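Local coordinates for MlnE (Bacillus amyloliquefaciens subsp. plantarum, PDB 5D2E), which contributes, through this N-terminal fragment, a B-type ketoreductase that binds NADP and probably reduces beta-keto groups in the macrolactin polyketide assembly line, at residues Phe62-Asp66 against Asp67-Thr71. Residues are numbered along the deposited sequence; the frame is centred on the assembly and turned at random.
Sequences FFCED and DSMYT
D66 holds S68 with a single carboxylate oxygen, which accepts two bonds where the chain leaves strand 60-64 and turns toward helix 70-76. The S68 hydroxyl donates to D66 OD1 through the syn lone pair, with OG and OD1 2.7 Å apart. The backbone amide of S68 reaches the same oxygen from above the carboxylate plane, 47° out of it, over 2.9 Å from S68 N to D66 OD1. This second bond closes an Asx turn. Both side chains fold back over their own backbone, since D66 CG and S68 OG each stand between the backbone N and the carbonyl carbon (chi1 62° and 61°). The two grips on OD1 should restrict rotation of the carboxylate, although D66 itself is exposed.

Beneath this polar turn lies an apolar layer. M69 CB approaches the F62 ring obliquely, 3.9 Å from F62 CZ, and the two side chains cross roughly at right angles. M69 CG lies 4.2 Å from C64 SG, and the methionine chain then bends at both later torsions. I225 of helix 222-233 and F131 of strand 127-133 also pack against M69. Y86, on the neighbouring strand 84-89, ties the turn down by hydrogen-bonding through its hydroxyl to D66 O and M69 N.

Y70 N bonds to D67 O at 3.0 Å, leading into helix 70-76. The whole is a strand-to-helix turn in a beta-alpha-beta unit of the Rossmann-like, non-catalytic structural subdomain found in polyketide synthase ketoreductases, away from the NADP pocket.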
ATOM      1  N   PHE A  62     -21.291  -9.551  11.493  1.00 26.30           N
ATOM      2  CA  PHE A  62     -19.978  -9.574  12.096  1.00 26.15           C
ATOM      3  C   PHE A  62     -19.292 -10.799  11.661  1.00 28.17           C
ATOM      4  O   PHE A  62     -19.798 -11.907  11.912  1.00 28.05           O
ATOM      5  CB  PHE A  62     -20.201  -9.620  13.648  1.00 27.09           C
ATOM      6  CG  PHE A  62     -19.004  -9.223  14.496  1.00 26.45           C
ATOM      7  CD1 PHE A  62     -17.856  -9.979  14.498  1.00 27.77           C
ATOM      8  CD2 PHE A  62     -19.043  -8.096  15.284  1.00 26.20           C
ATOM      9  CE1 PHE A  62     -16.751  -9.645  15.259  1.00 28.73           C
ATOM     10  CE2 PHE A  62     -17.920  -7.729  16.074  1.00 26.40           C
ATOM     11  CZ  PHE A  62     -16.780  -8.517  16.040  1.00 26.09           C
ATOM     12  N   PHE A  63     -18.103 -10.644  11.062  1.00 24.21           N
ATOM     13  CA  PHE A  63     -17.272 -11.730  10.606  1.00 24.77           C
ATOM     14  C   PHE A  63     -16.104 -11.825  11.583  1.00 27.34           C
ATOM     15  O   PHE A  63     -15.429 -10.813  11.837  1.00 27.84           O
ATOM     16  CB  PHE A  63     -16.693 -11.428   9.217  1.00 26.93           C
ATOM     17  CG  PHE A  63     -17.702 -11.387   8.079  1.00 26.31           C
ATOM     18  CD1 PHE A  63     -18.211 -12.535   7.551  1.00 29.35           C
ATOM     19  CD2 PHE A  63     -18.101 -10.177   7.525  1.00 27.34           C
ATOM     20  CE1 PHE A  63     -19.098 -12.512   6.514  1.00 29.83           C
ATOM     21  CE2 PHE A  63     -19.024 -10.129   6.482  1.00 28.17           C
ATOM     22  CZ  PHE A  63     -19.501 -11.326   5.961  1.00 29.69           C
ATOM     23  N   CYS A  64     -15.823 -13.034  12.082  1.00 25.83           N
ATOM     24  CA  CYS A  64     -14.754 -13.237  13.073  1.00 25.45           C
ATOM     25  C   CYS A  64     -14.232 -14.613  12.837  1.00 29.26           C
ATOM     26  O   CYS A  64     -14.958 -15.489  12.392  1.00 27.64           O
ATOM     27  CB  CYS A  64     -15.313 -13.084  14.515  1.00 30.44           C
ATOM     28  SG  CYS A  64     -14.000 -12.945  15.804  1.00 31.27           S
ATOM     29  N   GLU A  65     -12.987 -14.847  13.164  1.00 28.40           N
ATOM     30  CA  GLU A  65     -12.405 -16.151  12.900  1.00 34.15           C
ATOM     31  C   GLU A  65     -13.041 -17.220  13.815  1.00 32.25           C
ATOM     32  O   GLU A  65     -13.250 -18.356  13.394  1.00 31.79           O
ATOM     33  CB  GLU A  65     -10.866 -16.092  13.026  1.00 40.19           C
ATOM     34  CG  GLU A  65     -10.106 -17.194  12.306  1.00 53.08           C
ATOM     35  CD  GLU A  65     -10.284 -17.224  10.771  1.00 55.93           C
ATOM     36  OE1 GLU A  65      -9.980 -16.256   9.986  1.00 51.85           O
ATOM     37  OE2 GLU A  65     -10.695 -18.306  10.339  1.00 67.48           O
ATOM     38  N   ASP A  66     -13.451 -16.818  15.000  1.00 30.26           N
ATOM     39  CA  ASP A  66     -13.936 -17.761  15.988  1.00 33.13           C
ATOM     40  C   ASP A  66     -14.939 -17.080  16.829  1.00 31.50           C
ATOM     41  O   ASP A  66     -15.335 -15.899  16.584  1.00 32.62           O
ATOM     42  CB  ASP A  66     -12.733 -18.304  16.826  1.00 36.70           C
ATOM     43  CG  ASP A  66     -12.001 -17.217  17.596  1.00 39.28           C
ATOM     44  OD1 ASP A  66     -12.532 -16.114  17.879  1.00 38.88           O
ATOM     45  OD2 ASP A  66     -10.825 -17.462  17.892  1.00 43.75           O
ATOM     46  N   ASP A  67     -15.398 -17.717  17.907  1.00 33.47           N
ATOM     47  CA  ASP A  67     -16.392 -16.953  18.691  1.00 35.43           C
ATOM     48  C   ASP A  67     -15.956 -16.083  19.815  1.00 32.69           C
ATOM     49  O   ASP A  67     -16.772 -15.702  20.656  1.00 33.37           O
ATOM     50  CB  ASP A  67     -17.568 -17.777  19.101  1.00 50.07           C
ATOM     51  CG  ASP A  67     -17.208 -19.083  19.375  1.00 56.92           C
ATOM     52  OD1 ASP A  67     -16.383 -19.139  20.317  1.00 57.75           O
ATOM     53  OD2 ASP A  67     -17.709 -19.993  18.630  1.00 63.17           O
ATOM     54  N   SER A  68     -14.715 -15.647  19.773  1.00 31.98           N
ATOM     55  CA  SER A  68     -14.147 -14.868  20.870  1.00 34.07           C
ATOM     56  C   SER A  68     -14.827 -13.543  21.063  1.00 31.90           C
ATOM     57  O   SER A  68     -14.809 -12.988  22.150  1.00 35.99           O
ATOM     58  CB  SER A  68     -12.641 -14.670  20.688  1.00 34.81           C
ATOM     59  OG  SER A  68     -12.400 -13.976  19.492  1.00 37.34           O
ATOM     60  N   MET A  69     -15.459 -12.992  20.025  1.00 30.59           N
ATOM     61  CA  MET A  69     -16.170 -11.731  20.212  1.00 26.29           C
ATOM     62  C   MET A  69     -17.700 -11.861  20.427  1.00 28.66           C
ATOM     63  O   MET A  69     -18.394 -10.847  20.592  1.00 27.93           O
ATOM     64  CB  MET A  69     -15.875 -10.846  19.022  1.00 29.33           C
ATOM     65  CG  MET A  69     -14.434 -10.323  19.039  1.00 32.97           C
ATOM     66  SD  MET A  69     -14.131  -9.119  20.363  1.00 32.22           S
ATOM     67  CE  MET A  69     -15.231  -7.775  20.157  1.00 29.73           C
ATOM     68  N   TYR A  70     -18.231 -13.081  20.458  1.00 29.38           N
ATOM     69  CA  TYR A  70     -19.693 -13.233  20.438  1.00 29.47           C
ATOM     70  C   TYR A  70     -20.356 -12.677  21.718  1.00 31.08           C
ATOM     71  O   TYR A  70     -21.232 -11.768  21.677  1.00 28.09           O
ATOM     72  CB  TYR A  70     -20.096 -14.690  20.171  1.00 33.05           C
ATOM     73  CG  TYR A  70     -21.603 -14.841  20.197  1.00 35.60           C
ATOM     74  CD1 TYR A  70     -22.385 -14.457  19.102  1.00 33.37           C
ATOM     75  CD2 TYR A  70     -22.239 -15.341  21.324  1.00 37.17           C
ATOM     76  CE1 TYR A  70     -23.770 -14.572  19.116  1.00 32.64           C
ATOM     77  CE2 TYR A  70     -23.620 -15.453  21.365  1.00 37.71           C
ATOM     78  CZ  TYR A  70     -24.367 -15.073  20.250  1.00 39.31           C
ATOM     79  OH  TYR A  70     -25.717 -15.185  20.304  1.00 39.54           O
ATOM     80  N   THR A  71     -19.918 -13.178  22.869  1.00 33.38           N
ATOM     81  CA  THR A  71     -20.511 -12.739  24.194  1.00 32.77           C
ATOM     82  C   THR A  71     -20.402 -11.292  24.453  1.00 29.75           C
ATOM     83  O   THR A  71     -21.370 -10.641  24.865  1.00 30.93           O
ATOM     84  CB  THR A  71     -19.765 -13.417  25.337  1.00 37.56           C
ATOM     85  OG1 THR A  71     -19.896 -14.814  25.117  1.00 39.37           O
ATOM     86  CG2 THR A  71     -20.389 -13.032  26.690  1.00 52.25           C
TER